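Polymerase X (Deinococcus radiodurans, PDB 2W9M) probably extends DNA by template-directed nucleotide addition as a family X repair polymerase, and carries a second, zinc-binding domain of the polymerase and histidinol phosphatase type. Local coordinates at residues R103-G106 with P107-R111; L167-A170 with E171-G175; C237-A240 with E241-G244; F268-A272 with G273-R277; P283-T286 with E287-F291. All coordinates share one frame; numbering follows the deposited sequence.

Interaction 1. Residues R103-G106 with P107-R111; sequences RGLG and PKKIR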
# COMPACT_ATOMS: atom_id res chain seq x y z
N ARG A 103 1.81 -11.35 18.17
CA ARG A 103 1.61 -12.24 19.31
C ARG A 103 0.80 -11.54 20.41
O ARG A 103 1.18 -10.47 20.87
CB ARG A 103 2.95 -12.72 19.87
CG ARG A 103 2.83 -13.82 20.91
CD ARG A 103 3.85 -13.64 22.04
NE ARG A 103 5.15 -14.25 21.75
CZ ARG A 103 6.22 -13.57 21.36
NH1 ARG A 103 6.17 -12.26 21.20
NH2 ARG A 103 7.36 -14.22 21.14
N GLY A 104 -0.31 -12.15 20.80
CA GLY A 104 -1.13 -11.60 21.88
C GLY A 104 -2.42 -10.92 21.45
O GLY A 104 -3.21 -10.49 22.30
N LEU A 105 -2.65 -10.80 20.15
CA LEU A 105 -3.89 -10.19 19.65
C LEU A 105 -4.93 -11.25 19.28
O LEU A 105 -4.76 -11.98 18.30
CB LEU A 105 -3.62 -9.27 18.46
CG LEU A 105 -3.01 -7.89 18.72
CD1 LEU A 105 -3.01 -7.07 17.45
CD2 LEU A 105 -3.77 -7.16 19.81
N GLY A 106 -6.00 -11.33 20.07
CA GLY A 106 -7.09 -12.24 19.78
C GLY A 106 -8.02 -11.69 18.71
O GLY A 106 -7.89 -10.53 18.30
N PRO A 107 -8.97 -12.52 18.25
CA PRO A 107 -9.93 -12.12 17.21
C PRO A 107 -10.71 -10.86 17.61
O PRO A 107 -10.87 -9.96 16.79
CB PRO A 107 -10.88 -13.32 17.14
CG PRO A 107 -10.08 -14.46 17.64
CD PRO A 107 -9.18 -13.90 18.70
N LYS A 108 -11.18 -10.83 18.85
CA LYS A 108 -11.99 -9.72 19.35
C LYS A 108 -11.20 -8.41 19.39
O LYS A 108 -11.75 -7.33 19.16
CB LYS A 108 -12.57 -10.05 20.73
CG LYS A 108 -11.56 -10.01 21.88
CD LYS A 108 -10.34 -10.90 21.64
CE LYS A 108 -10.65 -12.38 21.86
NZ LYS A 108 -11.56 -12.94 20.82
N LYS A 109 -9.91 -8.50 19.70
CA LYS A 109 -9.05 -7.33 19.78
C LYS A 109 -8.70 -6.82 18.38
O LYS A 109 -8.76 -5.62 18.12
CB LYS A 109 -7.78 -7.64 20.57
CG LYS A 109 -8.00 -7.79 22.07
CD LYS A 109 -6.70 -7.64 22.82
CE LYS A 109 -6.95 -7.34 24.29
NZ LYS A 109 -5.72 -6.81 24.96
N ILE A 110 -8.34 -7.74 17.50
CA ILE A 110 -8.04 -7.38 16.12
C ILE A 110 -9.25 -6.72 15.48
O ILE A 110 -9.12 -5.79 14.68
CB ILE A 110 -7.59 -8.58 15.30
CG1 ILE A 110 -6.26 -9.11 15.84
CG2 ILE A 110 -7.47 -8.21 13.82
CD1 ILE A 110 -5.49 -10.01 14.88
N ARG A 111 -10.44 -7.19 15.84
CA ARG A 111 -11.66 -6.61 15.31
C ARG A 111 -11.94 -5.22 15.88
O ARG A 111 -12.47 -4.36 15.18
CB ARG A 111 -12.85 -7.54 15.57
CG ARG A 111 -14.18 -6.83 15.52
CD ARG A 111 -15.28 -7.73 14.99
NE ARG A 111 -16.50 -6.97 14.77
CZ ARG A 111 -17.38 -7.23 13.80
NH1 ARG A 111 -17.15 -8.23 12.96
NH2 ARG A 111 -18.47 -6.49 13.68
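L105 and I110 both carry their branch anti to the carbonyl carbon: chi1 -65° of I110 puts its CG1 3.7 Å from CB of L105, and chi1 -76° of L105 sends its CD2 toward CB of K109. The side chains of L105 and I110 cross at about a right angle. Between them the chain enters the helix at G106, the N-cap. The carbonyl oxygen of G106 accepts the amide of I110 at N to O 2.9 Å, nearly straight and almost in line with the C=O bond, and a weak second bond comes from N of K109. CG1 of I110 packs against the same oxygen at 3.3 Å. CG of K108 lies between backbone N and carbonyl carbon (chi1 74°), and the bend at chi2 folds CD back to 3.8 Å from C of G106. G104-L105-G106-P107 reads Gly-Leu-Gly-Pro, the glycine-hydrophobic-glycine hairpin signature of a helix-hairpin-helix motif, consistent with a contact to the DNA backbone. R103-G106 is the last part of the loop between helix 94-99 and helix 107-115. The latter packs on helix 10-26, where P107 touches D22 and I110 touches I26, while K109 makes a cation-pi contact with F139.

Interaction 2. Residues L167-A170 with E171-G175; sequences LAVA and EELAG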
# COMPACT_ATOMS: atom_id res chain seq x y z
N LEU A 167 9.29 6.02 6.73
CA LEU A 167 8.95 7.43 6.57
C LEU A 167 8.36 8.00 7.86
O LEU A 167 8.70 9.12 8.26
CB LEU A 167 7.96 7.61 5.41
CG LEU A 167 7.78 9.00 4.81
CD1 LEU A 167 9.11 9.71 4.68
CD2 LEU A 167 7.09 8.90 3.45
N ALA A 168 7.50 7.23 8.52
CA ALA A 168 6.92 7.64 9.79
C ALA A 168 8.00 7.86 10.85
O ALA A 168 7.98 8.87 11.55
CB ALA A 168 5.92 6.60 10.28
N VAL A 169 8.93 6.92 10.96
CA VAL A 169 10.00 7.03 11.94
C VAL A 169 10.92 8.22 11.64
O VAL A 169 11.29 8.97 12.55
CB VAL A 169 10.82 5.73 12.05
CG1 VAL A 169 12.06 5.96 12.90
CG2 VAL A 169 9.95 4.62 12.64
N ALA A 170 11.28 8.41 10.38
CA ALA A 170 12.11 9.55 10.00
C ALA A 170 11.40 10.87 10.30
O ALA A 170 12.01 11.82 10.80
CB ALA A 170 12.51 9.48 8.54
N GLU A 171 10.10 10.93 10.01
CA GLU A 171 9.31 12.12 10.32
C GLU A 171 9.25 12.40 11.82
O GLU A 171 9.33 13.55 12.25
CB GLU A 171 7.90 12.01 9.72
CG GLU A 171 6.77 12.44 10.66
CD GLU A 171 5.87 11.27 11.09
OE1 GLU A 171 5.17 10.70 10.23
OE2 GLU A 171 5.86 10.93 12.30
N GLU A 172 9.12 11.34 12.62
CA GLU A 172 9.05 11.47 14.07
C GLU A 172 10.37 11.95 14.67
O GLU A 172 10.38 12.83 15.54
CB GLU A 172 8.63 10.14 14.71
CG GLU A 172 8.28 10.24 16.19
CD GLU A 172 7.92 8.90 16.79
OE1 GLU A 172 7.19 8.87 17.81
OE2 GLU A 172 8.35 7.86 16.24
N LEU A 173 11.49 11.37 14.23
CA LEU A 173 12.80 11.75 14.74
C LEU A 173 13.19 13.16 14.32
O LEU A 173 13.88 13.86 15.05
CB LEU A 173 13.88 10.77 14.28
CG LEU A 173 13.74 9.35 14.83
CD1 LEU A 173 14.98 8.54 14.53
CD2 LEU A 173 13.46 9.39 16.32
N ALA A 174 12.74 13.58 13.14
CA ALA A 174 12.96 14.95 12.70
C ALA A 174 12.38 15.91 13.73
O ALA A 174 12.97 16.95 14.02
CB ALA A 174 12.34 15.18 11.34
N GLY A 175 11.23 15.53 14.29
CA GLY A 175 10.57 16.32 15.32
C GLY A 175 11.49 16.67 16.48
O GLY A 175 11.38 17.76 17.06
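L167 gives its carbonyl oxygen to the amide of E171, the first of four consecutive i to i+4 bonds that run through this stretch of regular alpha helix. CB of E171 lies beside that oxygen, 3.3 Å from O of L167. A168 follows, and its O accepts N of E172 at 2.9 Å. Its methyl and backbone are also covered by the carboxylate of E171, whose chain is bent at chi2 (-112°) and curls back along the helix. OE1 of E171 comes within 3.6 Å of CA of A168, whereas OE2 stands 3.0 Å from O of A168; both of these oxygens are acceptors, so this approach supplies no bond and may be somewhat unfavourable. V169 receives N of L173 on its O with an N-H...O angle of 166°. One turn on, the two residues also meet through their side chains, CG1 of V169 lying 4.2 Å from CD1 of L173, a loose apolar contact. A170 completes the series: its O takes N of A174 at 3.0 Å, and CB of A174 lies 3.4 Å from the same oxygen. The donors in all four bonds are tilted somewhat from the carbonyl planes. E172, extended beyond CG, carries its charge away from the turn to a salt bridge with R125. Helix 163-176 thus lays V169, A170 and L173 on the mixed sheet, against strands 194-203 and 231-238. A168 meets helix 121-130, and L167 meets helix 526-535.

Interaction 3. Residues C237-A240 with E241-G244; sequences CAPA and EARG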
# COMPACT_ATOMS: atom_id res chain seq x y z
N CYS A 237 25.21 14.03 9.56
CA CYS A 237 25.27 15.47 9.76
C CYS A 237 26.47 16.11 9.06
O CYS A 237 27.39 15.42 8.61
CB CYS A 237 25.26 15.81 11.25
SG CYS A 237 26.07 14.57 12.28
N ALA A 238 26.45 17.44 8.97
CA ALA A 238 27.48 18.20 8.27
C ALA A 238 27.41 19.67 8.68
O ALA A 238 26.37 20.13 9.16
CB ALA A 238 27.29 18.06 6.77
N PRO A 239 28.51 20.40 8.51
CA PRO A 239 28.50 21.85 8.72
C PRO A 239 27.57 22.50 7.71
O PRO A 239 27.38 21.95 6.63
CB PRO A 239 29.95 22.26 8.42
CG PRO A 239 30.75 21.02 8.60
CD PRO A 239 29.86 19.90 8.18
N ALA A 240 27.01 23.66 8.04
CA ALA A 240 26.07 24.34 7.16
C ALA A 240 26.60 24.48 5.73
O ALA A 240 25.83 24.45 4.78
CB ALA A 240 25.69 25.69 7.73
N GLU A 241 27.91 24.62 5.60
CA GLU A 241 28.53 24.87 4.30
C GLU A 241 28.72 23.60 3.47
O GLU A 241 29.02 23.67 2.28
CB GLU A 241 29.88 25.57 4.46
CG GLU A 241 29.78 26.93 5.12
CD GLU A 241 28.79 27.85 4.43
OE1 GLU A 241 28.88 28.00 3.19
OE2 GLU A 241 27.94 28.42 5.13
N ALA A 242 28.55 22.45 4.11
CA ALA A 242 28.72 21.17 3.43
C ALA A 242 27.39 20.45 3.23
O ALA A 242 27.32 19.48 2.48
CB ALA A 242 29.69 20.29 4.19
N ARG A 243 26.35 20.95 3.89
CA ARG A 243 25.04 20.30 3.86
C ARG A 243 24.61 19.89 2.46
O ARG A 243 24.15 18.77 2.24
CB ARG A 243 23.97 21.17 4.52
CG ARG A 243 22.55 20.70 4.23
CD ARG A 243 22.28 19.31 4.80
NE ARG A 243 21.74 19.39 6.14
CZ ARG A 243 20.44 19.31 6.43
NH1 ARG A 243 19.55 19.11 5.47
NH2 ARG A 243 20.04 19.42 7.69
N GLY A 244 24.77 20.80 1.50
CA GLY A 244 24.38 20.52 0.12
C GLY A 244 25.02 19.27 -0.45
O GLY A 244 24.36 18.52 -1.17
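P239 O closes a type I beta turn, P239-A242, between strand 231-238 and helix 243-249: it accepts N of A242 at 2.8 Å and, weakly, N of R243 at 3.1 Å. This strand-to-helix connection lies within the polymerase region of the chain. The A242 donor stands 49° out of the carbonyl plane, so it does not follow a lone pair. P239 is extended (psi 153°), whereas A240 and E241 have helical backbone angles, and the reversal carries the chain from the strand into the helix. On the inner side of the bend the small side chains close up. CB of A242 sits 4.0 Å from CD of P239, and CB of A238 approaches the same methyl. R243 leaves the turn with CG anti to its N (chi1 166°) and then bends at chi2 and chi3; the side chain passes T201 and T203 of strand 194-203, and NH2 is hydrogen-bonded to O of S181. The E241 side chain touches P283 and P285. E241 and G244 also make backbone hydrogen bonds to T284. At the foot of R243, its CB lies 3.8 Å from O of A240.

Interaction 4. Residues F268-A272 with G273-R277; sequences FTLTA and GGLSR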
# COMPACT_ATOMS: atom_id res chain seq x y z
N PHE A 268 37.10 18.02 -9.45
CA PHE A 268 36.62 18.21 -8.09
C PHE A 268 36.69 16.91 -7.30
O PHE A 268 36.77 15.83 -7.88
CB PHE A 268 35.17 18.71 -8.08
CG PHE A 268 34.95 19.96 -8.88
CD1 PHE A 268 34.63 19.89 -10.22
CD2 PHE A 268 35.05 21.20 -8.28
CE1 PHE A 268 34.41 21.03 -10.96
CE2 PHE A 268 34.84 22.35 -9.01
CZ PHE A 268 34.52 22.27 -10.36
N THR A 269 36.67 17.03 -5.98
CA THR A 269 36.49 15.87 -5.11
C THR A 269 35.25 16.09 -4.25
O THR A 269 35.22 17.01 -3.43
CB THR A 269 37.72 15.62 -4.22
OG1 THR A 269 38.81 15.15 -5.03
CG2 THR A 269 37.41 14.58 -3.16
N LEU A 270 34.22 15.27 -4.45
CA LEU A 270 32.98 15.41 -3.70
C LEU A 270 32.97 14.48 -2.50
O LEU A 270 33.14 13.27 -2.63
CB LEU A 270 31.76 15.12 -4.60
CG LEU A 270 30.55 16.05 -4.43
CD1 LEU A 270 29.27 15.36 -4.87
CD2 LEU A 270 30.43 16.54 -3.01
N THR A 271 32.77 15.05 -1.32
CA THR A 271 32.78 14.29 -0.07
C THR A 271 31.72 14.86 0.87
O THR A 271 31.26 15.98 0.69
CB THR A 271 34.18 14.36 0.58
OG1 THR A 271 35.09 13.53 -0.15
CG2 THR A 271 34.14 13.89 2.03
N ALA A 272 31.33 14.07 1.87
CA ALA A 272 30.39 14.53 2.89
C ALA A 272 30.94 15.77 3.58
O ALA A 272 30.19 16.55 4.17
CB ALA A 272 30.12 13.43 3.90
N GLY A 273 32.25 15.94 3.51
CA GLY A 273 32.92 17.09 4.08
C GLY A 273 32.81 18.32 3.21
O GLY A 273 33.14 19.43 3.63
N GLY A 274 32.36 18.13 1.97
CA GLY A 274 32.13 19.24 1.07
C GLY A 274 32.68 19.04 -0.32
O GLY A 274 33.19 17.97 -0.66
N LEU A 275 32.56 20.08 -1.14
CA LEU A 275 33.08 20.06 -2.50
C LEU A 275 34.42 20.79 -2.55
O LEU A 275 34.53 21.91 -2.06
CB LEU A 275 32.08 20.72 -3.46
CG LEU A 275 32.38 20.66 -4.95
CD1 LEU A 275 32.42 19.22 -5.43
CD2 LEU A 275 31.35 21.45 -5.72
N SER A 276 35.43 20.16 -3.13
CA SER A 276 36.76 20.76 -3.19
C SER A 276 37.38 20.70 -4.58
O SER A 276 36.84 20.06 -5.49
CB SER A 276 37.69 20.11 -2.17
OG SER A 276 38.12 18.83 -2.61
N ARG A 277 38.52 21.37 -4.74
CA ARG A 277 39.24 21.40 -6.00
C ARG A 277 40.71 21.73 -5.75
O ARG A 277 41.13 22.89 -5.86
CB ARG A 277 38.64 22.45 -6.93
CG ARG A 277 39.10 22.34 -8.37
CD ARG A 277 38.45 23.41 -9.22
NE ARG A 277 38.18 22.94 -10.57
CZ ARG A 277 37.35 23.53 -11.42
NH1 ARG A 277 36.71 24.63 -11.05
NH2 ARG A 277 37.16 23.03 -12.63
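A beta hairpin with a two-residue loop, A272-G273, joins strand 269-271 to strand 274-277, with a type I turn from T271 to G274 at its tip. F268 and R277 meet at the open end. The ladder has two hydrogen-bonded pairs: T269 with S276, through T269 N to S276 O at 3.1 Å and S276 N to T269 O at 3.2 Å, and T271 with G274, through T271 N to G274 O at 3.0 Å and the turn bond, G274 N to T271 O, at 2.7 Å. Between them L270 and L275 form a non-hydrogen-bonded pair, and their side chains meet on one face, CG of L270 lying 3.8 Å from CD1 of L275. That methyl also reaches CB of F268, so the three residues make a continuous apolar strip. T269, T271 and S276 lie on the other face. G274 has a positive phi of 134°, a backbone conformation that glycine readily adopts. Beyond the ladder R277, with CG anti to its N (chi1 -166°), lays its guanidinium over one face of the F268 ring. CZ of R277 lies 3.3 Å from CZ of F268, and the two planes are 34° apart; the ring atom is centred over the guanidinium, but NE is offset toward the rim of the ring. S276 O sits at the ring's edge. L270 and F268 are covered by helix 253-264, through V259 and A263. With strand 280-282 the hairpin forms a three-stranded antiparallel sheet within the DNA polymerase beta thumb, as in other family X polymerases.

Interaction 5. Residues P283-T286 with E287-F291; sequences PTPT and EAVVF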
# COMPACT_ATOMS: atom_id res chain seq x y z
N PRO A 283 32.08 26.61 -1.06
CA PRO A 283 30.93 26.55 -0.15
C PRO A 283 29.76 25.82 -0.82
O PRO A 283 29.41 26.13 -1.95
CB PRO A 283 30.57 28.02 0.07
CG PRO A 283 31.83 28.77 -0.24
CD PRO A 283 32.47 28.00 -1.35
N THR A 284 29.18 24.86 -0.10
CA THR A 284 28.11 24.04 -0.65
C THR A 284 26.94 23.96 0.33
O THR A 284 26.76 22.95 1.01
CB THR A 284 28.63 22.63 -1.00
OG1 THR A 284 29.42 22.69 -2.19
CG2 THR A 284 27.48 21.69 -1.23
N PRO A 285 26.13 25.03 0.41
CA PRO A 285 25.01 25.10 1.35
C PRO A 285 23.79 24.31 0.88
O PRO A 285 23.03 23.82 1.71
CB PRO A 285 24.67 26.60 1.39
CG PRO A 285 25.79 27.30 0.64
CD PRO A 285 26.31 26.29 -0.33
N THR A 286 23.62 24.20 -0.43
CA THR A 286 22.45 23.55 -1.01
C THR A 286 22.85 22.62 -2.14
O THR A 286 23.88 22.82 -2.79
CB THR A 286 21.46 24.59 -1.55
OG1 THR A 286 20.97 25.40 -0.48
CG2 THR A 286 20.27 23.92 -2.25
N GLU A 287 22.03 21.59 -2.38
CA GLU A 287 22.23 20.71 -3.52
C GLU A 287 22.43 21.53 -4.79
O GLU A 287 23.38 21.31 -5.55
CB GLU A 287 21.04 19.78 -3.70
CG GLU A 287 20.94 18.66 -2.68
CD GLU A 287 19.98 17.56 -3.11
OE1 GLU A 287 18.95 17.88 -3.74
OE2 GLU A 287 20.26 16.38 -2.81
N ALA A 288 21.53 22.48 -5.02
CA ALA A 288 21.54 23.29 -6.24
C ALA A 288 22.92 23.89 -6.52
O ALA A 288 23.34 24.00 -7.67
CB ALA A 288 20.49 24.38 -6.17
N VAL A 289 23.61 24.29 -5.45
CA VAL A 289 24.91 24.92 -5.58
C VAL A 289 25.96 23.95 -6.13
O VAL A 289 26.80 24.33 -6.95
CB VAL A 289 25.39 25.50 -4.23
CG1 VAL A 289 26.72 26.21 -4.40
CG2 VAL A 289 24.35 26.44 -3.66
N VAL A 290 25.91 22.69 -5.69
CA VAL A 290 26.83 21.67 -6.18
C VAL A 290 26.65 21.43 -7.67
O VAL A 290 27.63 21.32 -8.41
CB VAL A 290 26.64 20.33 -5.45
CG1 VAL A 290 27.62 19.30 -5.97
CG2 VAL A 290 26.82 20.51 -3.97
N PHE A 291 25.40 21.35 -8.11
CA PHE A 291 25.11 21.17 -9.53
C PHE A 291 25.65 22.34 -10.34
O PHE A 291 26.25 22.13 -11.40
CB PHE A 291 23.61 21.00 -9.76
CG PHE A 291 23.08 19.63 -9.44
CD1 PHE A 291 22.31 19.41 -8.31
CD2 PHE A 291 23.35 18.55 -10.28
CE1 PHE A 291 21.82 18.15 -8.01
CE2 PHE A 291 22.87 17.29 -9.98
CZ PHE A 291 22.10 17.09 -8.85
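T286 occupies the N-cap of helix 287-293, yet its side chain makes no capping bond. Its OG1 is anti to the carbonyl carbon (chi1 -63°), while CG2 takes the position over the first turn and comes within 4.0 Å of CB of A288. The main chain does little more for the helix start: O of T286 accepts N of V289 at 3.1 Å, a weak bond at an N-H...O angle of 131°. The entry is instead covered by apolar groups. The side chain of V289 crosses that of P285 at about a right angle, with CG2 of V289 3.9 Å from CD of P285. CB of T286 joins them, 4.0 Å from the same CG2. The other branch, CG1 of V289, is anti to the backbone N (chi1 -177°) and reaches back to O of P283 at 3.6 Å. T284 and V290 also approach each other beside this group, but the detail of that approach is doubtful. E287, the first helical residue, is extended beyond CG and carries its carboxylate to two arginines elsewhere in the chain, R304 at OE2 and R189 at OE1. These two outside partners grip a buried acid from both of its oxygens and probably stabilise its charge. The loop follows strand 280-282, the edge of the three-stranded sheet, and helix 287-293 lies against helix 243-249, with E287, V290 and F291 all touching L248 and T284 touching A245.

Along the chain the five contacts come in series, all inside the family X polymerase range. Interaction 1 lies in a helix-hairpin-helix region, its centre about 28 Å from that of interaction 2 and about 47 to 54 Å from the centres of the other three, in keeping with an extended molecule. Interaction 2 lies on the helix that packs on the mixed sheet, whose strand 231-238 leads into interaction 3. Interactions 3, 4 and 5 form one cluster, with centres about 10 to 11 Å apart: the A242 methyl packs on the hairpin turn, E241 and G244 probably bond T284 through their backbones, and L275 touches T284. The strand-helix turn therefore adjoins both thumb elements.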